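Local coordinates for methylmalonyl-CoA carboxyltransferase 5S subunit (Propionibacterium freudenreichii subsp. shermanii, PDB 1RQB), which catalyses the transfer of a carboxyl group from the biotin of the 1.3S subunit to pyruvate, forming oxaloacetate, with one cobalt ion bound per subunit, at residues D57-W62 and H287-H292; K211-K214 and K220-I223; K240-G245 and E270-T275. All blocks are in the same frame, centred on the assembly; numbering follows the deposited sequence.

Contact 1 (D57-W62 and H287-H292); sequences DAAGYW and HKIRDH
Ile289 sets its CG1 branch anti to its carbonyl carbon (chi1 -61°) and runs on extended to CD1, while Tyr61 turns its ring beside its own backbone N (chi1 -64°), and the two side chains approach from opposite directions. They meet on the outside of the TIM barrel, where the loop that follows helix 53-58 and leads into strand 63-68 packs against helix 283-296. A single methyl makes the contact: Ile289 CD1 lies 4.2 Å from Ala59 CB and 4.1 Å from Tyr61 OH. It sits at the edge of the tyrosine ring, near the ring plane, and its distance to Tyr61 CE1 is 4.4 Å. These separations, with 9.0 Å between Ala59 CA and Ile289 CA and just 81 Å² buried in all, describe a light van der Waals contact. Tyr61 OH also makes a weak hydrogen bond with Glu29 OE1. Gly60, at positive phi (104°), is where the chain leaves helical geometry ahead of Tyr61. Further round helix 283-296, the charges of Arg290 and Asp291 pair without a directed N-H, Asp291 OD1 lying 3.0 Å from Arg290 NH2 and well out of the guanidinium plane.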
ATOM      1  N   ASP A  57     -22.261   9.058  -6.325  1.00 13.34           N
ATOM      2  CA  ASP A  57     -23.140  10.168  -5.929  1.00 17.73           C
ATOM      3  C   ASP A  57     -23.843   9.890  -4.599  1.00 16.14           C
ATOM      4  O   ASP A  57     -24.185  10.827  -3.879  1.00 17.56           O
ATOM      5  CB  ASP A  57     -24.203  10.415  -7.017  1.00 18.43           C
ATOM      6  CG  ASP A  57     -25.108  11.599  -6.694  1.00 24.77           C
ATOM      7  OD1 ASP A  57     -24.659  12.764  -6.819  1.00 22.97           O
ATOM      8  OD2 ASP A  57     -26.265  11.366  -6.299  1.00 28.81           O
ATOM      9  N   ALA A  58     -24.066   8.628  -4.246  1.00 15.85           N
ATOM     10  CA  ALA A  58     -24.784   8.329  -2.998  1.00 17.29           C
ATOM     11  C   ALA A  58     -23.853   7.786  -1.911  1.00 17.99           C
ATOM     12  O   ALA A  58     -24.322   7.372  -0.851  1.00 16.74           O
ATOM     13  CB  ALA A  58     -25.883   7.306  -3.266  1.00 17.90           C
ATOM     14  N   ALA A  59     -22.545   7.801  -2.138  1.00 13.92           N
ATOM     15  CA  ALA A  59     -21.615   7.217  -1.158  1.00 13.29           C
ATOM     16  C   ALA A  59     -21.405   8.115   0.064  1.00 16.20           C
ATOM     17  O   ALA A  59     -21.062   7.616   1.134  1.00 20.26           O
ATOM     18  CB  ALA A  59     -20.280   6.914  -1.824  1.00 12.36           C
ATOM     19  N   GLY A  60     -21.588   9.426  -0.082  1.00 16.77           N
ATOM     20  CA  GLY A  60     -21.391  10.329   1.049  1.00 13.39           C
ATOM     21  C   GLY A  60     -20.101  11.145   1.045  1.00 16.89           C
ATOM     22  O   GLY A  60     -19.693  11.687   2.070  1.00 13.04           O
ATOM     23  N   TYR A  61     -19.462  11.261  -0.111  1.00 12.49           N
ATOM     24  CA  TYR A  61     -18.198  12.006  -0.219  1.00 12.61           C
ATOM     25  C   TYR A  61     -18.429  13.510  -0.060  1.00 14.33           C
ATOM     26  O   TYR A  61     -19.485  14.029  -0.420  1.00 14.11           O
ATOM     27  CB  TYR A  61     -17.576  11.773  -1.591  1.00  9.39           C
ATOM     28  CG  TYR A  61     -17.157  10.361  -1.867  1.00  8.63           C
ATOM     29  CD1 TYR A  61     -17.777   9.614  -2.873  1.00 13.65           C
ATOM     30  CD2 TYR A  61     -16.092   9.786  -1.176  1.00 15.18           C
ATOM     31  CE1 TYR A  61     -17.334   8.321  -3.192  1.00 13.18           C
ATOM     32  CE2 TYR A  61     -15.638   8.498  -1.487  1.00 16.15           C
ATOM     33  CZ  TYR A  61     -16.262   7.778  -2.498  1.00 15.37           C
ATOM     34  OH  TYR A  61     -15.779   6.540  -2.845  1.00 15.10           O
ATOM     35  N   TRP A  62     -17.420  14.214   0.449  1.00 12.52           N
ATOM     36  CA  TRP A  62     -17.508  15.677   0.584  1.00 13.73           C
ATOM     37  C   TRP A  62     -17.506  16.278  -0.825  1.00 12.22           C
ATOM     38  O   TRP A  62     -18.250  17.208  -1.131  1.00 12.20           O
ATOM     39  CB  TRP A  62     -16.315  16.220   1.380  1.00 12.95           C
ATOM     40  CG  TRP A  62     -16.405  17.714   1.563  1.00 14.70           C
ATOM     41  CD1 TRP A  62     -17.245  18.390   2.407  1.00 19.27           C
ATOM     42  CD2 TRP A  62     -15.728  18.706   0.788  1.00 14.93           C
ATOM     43  NE1 TRP A  62     -17.140  19.749   2.191  1.00 19.59           N
ATOM     44  CE2 TRP A  62     -16.215  19.971   1.205  1.00 21.01           C
ATOM     45  CE3 TRP A  62     -14.762  18.652  -0.225  1.00 11.86           C
ATOM     46  CZ2 TRP A  62     -15.765  21.176   0.640  1.00 16.46           C
ATOM     47  CZ3 TRP A  62     -14.311  19.853  -0.789  1.00 14.38           C
ATOM     48  CH2 TRP A  62     -14.816  21.096  -0.352  1.00 19.33           C
ATOM     49  N   HIS A 287     -18.446  -0.615  -1.784  1.00 12.44           N
ATOM     50  CA  HIS A 287     -18.197  -1.973  -2.286  1.00 12.82           C
ATOM     51  C   HIS A 287     -18.593  -2.067  -3.763  1.00 11.54           C
ATOM     52  O   HIS A 287     -17.903  -2.698  -4.563  1.00 10.13           O
ATOM     53  CB  HIS A 287     -19.006  -2.976  -1.462  1.00 17.44           C
ATOM     54  CG  HIS A 287     -18.805  -4.396  -1.881  1.00 27.23           C
ATOM     55  ND1 HIS A 287     -17.663  -5.105  -1.579  1.00 33.95           N
ATOM     56  CD2 HIS A 287     -19.588  -5.233  -2.601  1.00 31.89           C
ATOM     57  CE1 HIS A 287     -17.750  -6.318  -2.095  1.00 35.27           C
ATOM     58  NE2 HIS A 287     -18.909  -6.422  -2.720  1.00 34.46           N
ATOM     59  N   LYS A 288     -19.702  -1.431  -4.127  1.00 11.82           N
ATOM     60  CA  LYS A 288     -20.169  -1.465  -5.521  1.00 14.38           C
ATOM     61  C   LYS A 288     -19.206  -0.692  -6.425  1.00 14.30           C
ATOM     62  O   LYS A 288     -18.930  -1.105  -7.551  1.00 13.61           O
ATOM     63  CB  LYS A 288     -21.572  -0.852  -5.652  1.00 15.98           C
ATOM     64  CG  LYS A 288     -22.656  -1.580  -4.881  1.00 20.54           C
ATOM     65  CD  LYS A 288     -24.005  -0.911  -5.130  1.00 26.83           C
ATOM     66  CE  LYS A 288     -25.114  -1.543  -4.301  1.00 36.41           C
ATOM     67  NZ  LYS A 288     -25.198  -3.022  -4.479  1.00 35.97           N
ATOM     68  N   ILE A 289     -18.712   0.440  -5.946  1.00 11.57           N
ATOM     69  CA  ILE A 289     -17.773   1.241  -6.743  1.00 10.13           C
ATOM     70  C   ILE A 289     -16.475   0.451  -6.924  1.00  8.42           C
ATOM     71  O   ILE A 289     -15.907   0.387  -8.013  1.00 11.34           O
ATOM     72  CB  ILE A 289     -17.477   2.583  -6.030  1.00 11.19           C
ATOM     73  CG1 ILE A 289     -18.781   3.372  -5.884  1.00  9.85           C
ATOM     74  CG2 ILE A 289     -16.438   3.400  -6.818  1.00  9.39           C
ATOM     75  CD1 ILE A 289     -18.717   4.478  -4.826  1.00  9.69           C
ATOM     76  N   ARG A 290     -16.018  -0.161  -5.837  1.00 10.91           N
ATOM     77  CA  ARG A 290     -14.774  -0.942  -5.872  1.00 11.08           C
ATOM     78  C   ARG A 290     -14.867  -2.052  -6.922  1.00 13.75           C
ATOM     79  O   ARG A 290     -13.971  -2.212  -7.749  1.00 12.74           O
ATOM     80  CB  ARG A 290     -14.506  -1.598  -4.518  1.00 12.88           C
ATOM     81  CG  ARG A 290     -13.209  -2.373  -4.521  1.00 19.20           C
ATOM     82  CD  ARG A 290     -12.989  -3.094  -3.214  1.00 26.88           C
ATOM     83  NE  ARG A 290     -13.885  -4.228  -3.053  1.00 37.29           N
ATOM     84  CZ  ARG A 290     -13.579  -5.464  -3.439  1.00 43.82           C
ATOM     85  NH1 ARG A 290     -12.398  -5.705  -4.005  1.00 44.46           N
ATOM     86  NH2 ARG A 290     -14.441  -6.458  -3.246  1.00 39.19           N
ATOM     87  N   ASP A 291     -15.948  -2.826  -6.864  1.00 10.69           N
ATOM     88  CA  ASP A 291     -16.153  -3.956  -7.782  1.00 12.44           C
ATOM     89  C   ASP A 291     -16.262  -3.459  -9.223  1.00 12.33           C
ATOM     90  O   ASP A 291     -15.792  -4.104 -10.160  1.00 12.16           O
ATOM     91  CB  ASP A 291     -17.411  -4.738  -7.380  1.00 14.39           C
ATOM     92  CG  ASP A 291     -17.170  -5.636  -6.167  1.00 27.92           C
ATOM     93  OD1 ASP A 291     -16.015  -5.680  -5.687  1.00 24.40           O
ATOM     94  OD2 ASP A 291     -18.124  -6.299  -5.701  1.00 29.74           O
ATOM     95  N   HIS A 292     -16.871  -2.300  -9.397  1.00 11.80           N
ATOM     96  CA  HIS A 292     -17.008  -1.741 -10.749  1.00 12.63           C
ATOM     97  C   HIS A 292     -15.627  -1.523 -11.370  1.00 14.74           C
ATOM     98  O   HIS A 292     -15.357  -1.965 -12.485  1.00 15.71           O
ATOM     99  CB  HIS A 292     -17.721  -0.394 -10.697  1.00 11.86           C
ATOM    100  CG  HIS A 292     -17.819   0.268 -12.033  1.00 15.50           C
ATOM    101  ND1 HIS A 292     -18.828  -0.016 -12.927  1.00 20.73           N
ATOM    102  CD2 HIS A 292     -16.994   1.138 -12.660  1.00 17.78           C
ATOM    103  CE1 HIS A 292     -18.620   0.649 -14.050  1.00 19.45           C
ATOM    104  NE2 HIS A 292     -17.513   1.355 -13.915  1.00 18.85           N
TER

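Contact 2 (K211-K214 and K220-I223); sequences KAIK and KTQI
Lys214 NZ donates a hydrogen bond to the backbone O of Thr221, 2.8 Å long, and so ties helix 203-217 to the segment that follows it; the C=O...N angle is 154° and the donor stands 26° off the carbonyl plane. A bend at chi2 (-74°) lets the lysine chain, extended beyond it, bring NZ to this oxygen. The same ammonium also bonds Gln219 O and forms a salt bridge with Asp247, whose OD2 in turn receives Ile223 N. Thr221 OG1 is engaged by Gly218 O. In the apolar group, Ile223 CD1 fits between two helix side chains, 3.6 Å from Ile213 CG2 and 3.9 Å from Lys214 CE, while Thr221 CG2 lies 4.2 Å from Ile213 CG2. The lysine methylenes and the Ile223 side chain lie alongside, running opposite ways. A methionine in place of Lys214 would probably leave Thr221 O and the Asp247 carboxylate without their shared cationic partner. All four touching residues are buried, and the arrangement is that of an alpha-beta loop of a (beta/alpha)8 (TIM) barrel, here leading from helix 203-217 into strand 223-225 and on to the cobalt ligands His226 and His228.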
ATOM      1  N   LYS A 211      -1.627  21.599  12.374  1.00 12.79           N
ATOM      2  CA  LYS A 211      -1.850  22.195  13.699  1.00 15.41           C
ATOM      3  C   LYS A 211      -1.458  23.676  13.686  1.00 16.54           C
ATOM      4  O   LYS A 211      -2.170  24.517  14.233  1.00 13.16           O
ATOM      5  CB  LYS A 211      -1.022  21.431  14.737  1.00 16.47           C
ATOM      6  CG  LYS A 211      -1.335  21.785  16.185  1.00 29.08           C
ATOM      7  CD  LYS A 211      -2.799  21.450  16.489  1.00 33.76           C
ATOM      8  CE  LYS A 211      -3.140  21.686  17.956  1.00 39.49           C
ATOM      9  NZ  LYS A 211      -2.420  20.720  18.831  1.00 36.74           N
ATOM     10  N   ALA A 212      -0.338  24.016  13.054  1.00 11.92           N
ATOM     11  CA  ALA A 212       0.120  25.414  13.040  1.00 15.12           C
ATOM     12  C   ALA A 212      -0.850  26.304  12.261  1.00 17.56           C
ATOM     13  O   ALA A 212      -1.086  27.451  12.640  1.00 15.49           O
ATOM     14  CB  ALA A 212       1.533  25.515  12.456  1.00 13.08           C
ATOM     15  N   ILE A 213      -1.406  25.793  11.170  1.00 12.85           N
ATOM     16  CA  ILE A 213      -2.352  26.589  10.375  1.00 13.70           C
ATOM     17  C   ILE A 213      -3.630  26.821  11.183  1.00 15.88           C
ATOM     18  O   ILE A 213      -4.130  27.943  11.263  1.00 15.49           O
ATOM     19  CB  ILE A 213      -2.687  25.885   9.030  1.00 11.11           C
ATOM     20  CG1 ILE A 213      -1.438  25.879   8.137  1.00 14.69           C
ATOM     21  CG2 ILE A 213      -3.819  26.634   8.306  1.00 14.24           C
ATOM     22  CD1 ILE A 213      -1.606  25.145   6.781  1.00 14.58           C
ATOM     23  N   LYS A 214      -4.136  25.753  11.798  1.00 12.17           N
ATOM     24  CA  LYS A 214      -5.355  25.824  12.617  1.00 17.14           C
ATOM     25  C   LYS A 214      -5.149  26.763  13.807  1.00 19.19           C
ATOM     26  O   LYS A 214      -6.036  27.550  14.135  1.00 16.54           O
ATOM     27  CB  LYS A 214      -5.735  24.433  13.149  1.00 17.02           C
ATOM     28  CG  LYS A 214      -6.284  23.420  12.110  1.00 15.97           C
ATOM     29  CD  LYS A 214      -7.692  23.776  11.703  1.00 19.98           C
ATOM     30  CE  LYS A 214      -8.262  22.766  10.717  1.00 20.59           C
ATOM     31  NZ  LYS A 214      -9.742  22.866  10.623  1.00 21.66           N
ATOM     32  N   LYS A 220     -11.874  27.230  12.412  1.00 23.06           N
ATOM     33  CA  LYS A 220     -12.845  27.358  11.315  1.00 23.31           C
ATOM     34  C   LYS A 220     -12.134  27.264   9.962  1.00 22.92           C
ATOM     35  O   LYS A 220     -12.783  27.150   8.924  1.00 21.95           O
ATOM     36  CB  LYS A 220     -13.575  28.704  11.385  1.00 28.16           C
ATOM     37  CG  LYS A 220     -12.673  29.915  11.091  1.00 33.39           C
ATOM     38  CD  LYS A 220     -13.456  31.221  11.092  1.00 39.19           C
ATOM     39  CE  LYS A 220     -12.574  32.402  10.695  1.00 39.14           C
ATOM     40  NZ  LYS A 220     -11.411  32.573  11.609  1.00 41.86           N
ATOM     41  N   THR A 221     -10.805  27.337   9.955  1.00 15.23           N
ATOM     42  CA  THR A 221     -10.054  27.265   8.693  1.00 16.15           C
ATOM     43  C   THR A 221     -10.173  25.852   8.116  1.00 15.94           C
ATOM     44  O   THR A 221      -9.695  24.893   8.719  1.00 16.67           O
ATOM     45  CB  THR A 221      -8.555  27.584   8.911  1.00 17.24           C
ATOM     46  OG1 THR A 221      -8.425  28.848   9.579  1.00 22.06           O
ATOM     47  CG2 THR A 221      -7.829  27.663   7.583  1.00 14.73           C
ATOM     48  N   GLN A 222     -10.817  25.722   6.957  1.00 11.39           N
ATOM     49  CA  GLN A 222     -10.994  24.400   6.339  1.00 16.64           C
ATOM     50  C   GLN A 222      -9.732  23.988   5.579  1.00 11.74           C
ATOM     51  O   GLN A 222      -9.247  24.707   4.707  1.00 12.56           O
ATOM     52  CB  GLN A 222     -12.182  24.368   5.363  1.00 17.64           C
ATOM     53  CG  GLN A 222     -12.250  23.023   4.619  1.00 22.18           C
ATOM     54  CD  GLN A 222     -13.443  22.859   3.690  1.00 27.96           C
ATOM     55  OE1 GLN A 222     -13.424  22.012   2.798  1.00 26.58           O
ATOM     56  NE2 GLN A 222     -14.490  23.653   3.906  1.00 22.13           N
ATOM     57  N   ILE A 223      -9.210  22.820   5.927  1.00 12.67           N
ATOM     58  CA  ILE A 223      -8.010  22.295   5.261  1.00 12.54           C
ATOM     59  C   ILE A 223      -8.316  20.906   4.697  1.00 11.95           C
ATOM     60  O   ILE A 223      -8.872  20.056   5.389  1.00 10.78           O
ATOM     61  CB  ILE A 223      -6.826  22.179   6.236  1.00 14.51           C
ATOM     62  CG1 ILE A 223      -6.507  23.551   6.843  1.00 15.20           C
ATOM     63  CG2 ILE A 223      -5.613  21.666   5.497  1.00 14.66           C
ATOM     64  CD1 ILE A 223      -5.572  23.493   8.040  1.00 15.22           C
TER

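Contact 3 (K240-G245 and E270-T275); sequences KAIEAG and EMLEGT
Leu272 O is gripped twice by Thr275, whose OG1 donates at 2.7 Å and whose backbone N bonds the same oxygen at 3.0 Å. The hydroxyl arrives at a C=O...O angle of 129°, tilted 16° from the carbonyl plane. Thr275 OG1 is placed for this by a chi1 of 63°, and it also meets Tyr277 N. The backbone bond closes a type II turn from Leu272 to Thr275, with Gly274 at positive phi, and so holds Leu272 in the turn that follows helix 265-271. From here Leu272 and Met271, a selenomethionine, reach Ile242 of helix 234-243. The CD1 of Ile242 lies 4.0 Å from Leu272 CD2 and 4.2 Å from Met271 CE, both pairs meeting tip to tip. Met271 extends fully beyond CG, which carries its methyl to the isoleucine. Ile242 CA and Leu272 CA remain 9.7 Å apart, and 94 Å² is buried in all, so the join rests on side-chain ends. Met239, one turn before Ile242 on the same helix, adds to the packing on both Met271 and Leu272.

Helix 234-243 closes in a Schellman motif: Gly245 has positive phi, with two bonds back into the last turn, among them Gly245 N to Ile242 O. On another side of this helix, Lys240 NZ donates to the syn lone pair of Glu243 OE1 at 2.8 Å. Glu243 OE2 pairs with Lys240 of the second subunit, and Lys240 NZ with Glu243 OE2 of that subunit, giving a reciprocal network of buried charges in which each lysine probably helps to neutralise two carboxylates, that of its own Glu243 and that of the second subunit. Met271 also packs on Val236 of the second subunit. The arrangement joins two neighbouring outer helices of the TIM barrel, at the interface of the 5S homodimer.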
ATOM      1  N   LYS A 240      -2.292  11.218  11.233  1.00  6.60           N
ATOM      2  CA  LYS A 240      -1.732  12.327  12.021  1.00 10.44           C
ATOM      3  C   LYS A 240      -2.398  13.651  11.641  1.00 11.80           C
ATOM      4  O   LYS A 240      -2.585  14.523  12.491  1.00 10.65           O
ATOM      5  CB  LYS A 240      -0.205  12.427  11.816  1.00 11.73           C
ATOM      6  CG  LYS A 240       0.545  11.333  12.549  1.00 18.58           C
ATOM      7  CD  LYS A 240       0.275  11.483  14.028  1.00 28.37           C
ATOM      8  CE  LYS A 240       0.905  10.386  14.852  1.00 31.15           C
ATOM      9  NZ  LYS A 240       0.417  10.487  16.257  1.00 34.28           N
ATOM     10  N   ALA A 241      -2.755  13.807  10.368  1.00  7.53           N
ATOM     11  CA  ALA A 241      -3.410  15.050   9.935  1.00 12.05           C
ATOM     12  C   ALA A 241      -4.797  15.129  10.575  1.00  7.97           C
ATOM     13  O   ALA A 241      -5.259  16.203  10.958  1.00 10.06           O
ATOM     14  CB  ALA A 241      -3.522  15.096   8.402  1.00  9.00           C
ATOM     15  N   ILE A 242      -5.457  13.987  10.700  1.00  7.22           N
ATOM     16  CA  ILE A 242      -6.786  13.947  11.326  1.00  9.05           C
ATOM     17  C   ILE A 242      -6.639  14.281  12.812  1.00  8.96           C
ATOM     18  O   ILE A 242      -7.451  15.008  13.380  1.00 11.33           O
ATOM     19  CB  ILE A 242      -7.440  12.558  11.116  1.00  7.71           C
ATOM     20  CG1 ILE A 242      -7.847  12.423   9.641  1.00  8.44           C
ATOM     21  CG2 ILE A 242      -8.658  12.379  12.057  1.00  8.18           C
ATOM     22  CD1 ILE A 242      -8.228  11.009   9.226  1.00 11.69           C
ATOM     23  N   GLU A 243      -5.590  13.779  13.452  1.00 12.15           N
ATOM     24  CA  GLU A 243      -5.382  14.114  14.868  1.00 11.06           C
ATOM     25  C   GLU A 243      -5.115  15.615  15.011  1.00 10.90           C
ATOM     26  O   GLU A 243      -5.472  16.220  16.020  1.00 14.83           O
ATOM     27  CB  GLU A 243      -4.217  13.295  15.463  1.00 11.99           C
ATOM     28  CG  GLU A 243      -4.512  11.783  15.510  1.00 11.85           C
ATOM     29  CD  GLU A 243      -3.339  10.929  16.016  1.00 24.83           C
ATOM     30  OE1 GLU A 243      -2.168  11.337  15.841  1.00 24.57           O
ATOM     31  OE2 GLU A 243      -3.597   9.832  16.578  1.00 25.10           O
ATOM     32  N   ALA A 244      -4.514  16.228  13.993  1.00 10.45           N
ATOM     33  CA  ALA A 244      -4.200  17.662  14.058  1.00 12.17           C
ATOM     34  C   ALA A 244      -5.420  18.513  13.698  1.00 14.41           C
ATOM     35  O   ALA A 244      -5.382  19.735  13.826  1.00 15.25           O
ATOM     36  CB  ALA A 244      -3.034  17.995  13.141  1.00 10.88           C
ATOM     37  N   GLY A 245      -6.492  17.880  13.228  1.00 12.46           N
ATOM     38  CA  GLY A 245      -7.699  18.629  12.898  1.00 13.51           C
ATOM     39  C   GLY A 245      -8.068  18.845  11.434  1.00 10.89           C
ATOM     40  O   GLY A 245      -8.919  19.682  11.134  1.00 12.36           O
ATOM     41  N   GLU A 270     -12.181   2.628   7.310  1.00  9.75           N
ATOM     42  CA  GLU A 270     -12.170   1.542   8.303  1.00 12.00           C
ATOM     43  C   GLU A 270     -11.154   1.760   9.427  1.00  9.82           C
ATOM     44  O   GLU A 270     -11.406   1.383  10.570  1.00 14.05           O
ATOM     45  CB  GLU A 270     -11.871   0.200   7.628  1.00 12.97           C
ATOM     46  CG  GLU A 270     -12.925  -0.242   6.639  1.00 17.16           C
ATOM     47  CD  GLU A 270     -14.020  -1.098   7.265  1.00 21.91           C
ATOM     48  OE1 GLU A 270     -14.141  -1.141   8.514  1.00 21.47           O
ATOM     49  OE2 GLU A 270     -14.768  -1.728   6.491  1.00 22.53           O
HETATM   50  N   MSE A 271     -10.018   2.370   9.129  1.00 11.35           N
HETATM   51  CA  MSE A 271      -8.962   2.531  10.139  1.00 13.68           C
HETATM   52  C   MSE A 271      -9.389   3.446  11.291  1.00 10.65           C
HETATM   53  O   MSE A 271      -8.750   3.436  12.341  1.00 13.56           O
HETATM   54  CB  MSE A 271      -7.698   3.117   9.512  1.00 14.40           C
HETATM   55  CG  MSE A 271      -7.811   4.589   9.136  1.00 18.35           C
HETATM   56 SE   MSE A 271      -6.168   5.345   8.328  1.00 32.98          SE
HETATM   57  CE  MSE A 271      -6.517   7.243   8.553  1.00 17.31           C
ATOM     58  N   LEU A 272     -10.451   4.231  11.132  1.00  9.16           N
ATOM     59  CA  LEU A 272     -10.840   5.178  12.189  1.00 11.25           C
ATOM     60  C   LEU A 272     -11.727   4.559  13.275  1.00 13.80           C
ATOM     61  O   LEU A 272     -11.988   5.207  14.287  1.00 12.92           O
ATOM     62  CB  LEU A 272     -11.585   6.372  11.575  1.00 12.52           C
ATOM     63  CG  LEU A 272     -10.793   7.211  10.573  1.00 14.72           C
ATOM     64  CD1 LEU A 272     -11.682   8.338  10.021  1.00 15.22           C
ATOM     65  CD2 LEU A 272      -9.563   7.782  11.262  1.00 15.62           C
ATOM     66  N   GLU A 273     -12.178   3.318  13.101  1.00 13.01           N
ATOM     67  CA  GLU A 273     -13.105   2.709  14.066  1.00 14.10           C
ATOM     68  C   GLU A 273     -12.541   2.702  15.488  1.00 15.12           C
ATOM     69  O   GLU A 273     -11.451   2.190  15.743  1.00 15.55           O
ATOM     70  CB  GLU A 273     -13.479   1.283  13.639  1.00 21.34           C
ATOM     71  CG  GLU A 273     -14.444   0.596  14.602  1.00 26.50           C
ATOM     72  CD  GLU A 273     -14.975  -0.734  14.074  1.00 32.67           C
ATOM     73  OE1 GLU A 273     -14.252  -1.408  13.308  1.00 29.77           O
ATOM     74  OE2 GLU A 273     -16.113  -1.109  14.443  1.00 30.77           O
ATOM     75  N   GLY A 274     -13.317   3.281  16.406  1.00 13.45           N
ATOM     76  CA  GLY A 274     -12.940   3.363  17.808  1.00 12.53           C
ATOM     77  C   GLY A 274     -12.003   4.485  18.233  1.00 14.24           C
ATOM     78  O   GLY A 274     -11.691   4.592  19.418  1.00 13.28           O
ATOM     79  N   THR A 275     -11.557   5.327  17.302  1.00 13.84           N
ATOM     80  CA  THR A 275     -10.628   6.423  17.622  1.00 13.37           C
ATOM     81  C   THR A 275     -11.389   7.691  18.019  1.00 14.39           C
ATOM     82  O   THR A 275     -10.786   8.649  18.502  1.00 15.20           O
ATOM     83  CB  THR A 275      -9.782   6.837  16.390  1.00 14.39           C
ATOM     84  OG1 THR A 275     -10.660   7.337  15.368  1.00 10.82           O
ATOM     85  CG2 THR A 275      -8.984   5.646  15.836  1.00 14.44           C
TER

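All three contacts are buried at their touching residues and lie at the helical layer of one TIM barrel and its joins to the strands. Contact 2 is local, joining a helix to the chain that follows it; contact 1 spans 225 residues and brings early and late parts of the barrel together, with contacts 2 and 3 nested inside its loop. Contacts 1 and 3 have only van der Waals touches across their segments, whereas contact 2 adds a buried charge. Contact 3 adds salt bridges to the second subunit. Contacts 2 and 3 share a border, where Lys214 CE comes 3.2 Å from Gly245 O; Trp62 CZ2 reaches Gln222 OE1 at 3.3 Å, linking contacts 1 and 2.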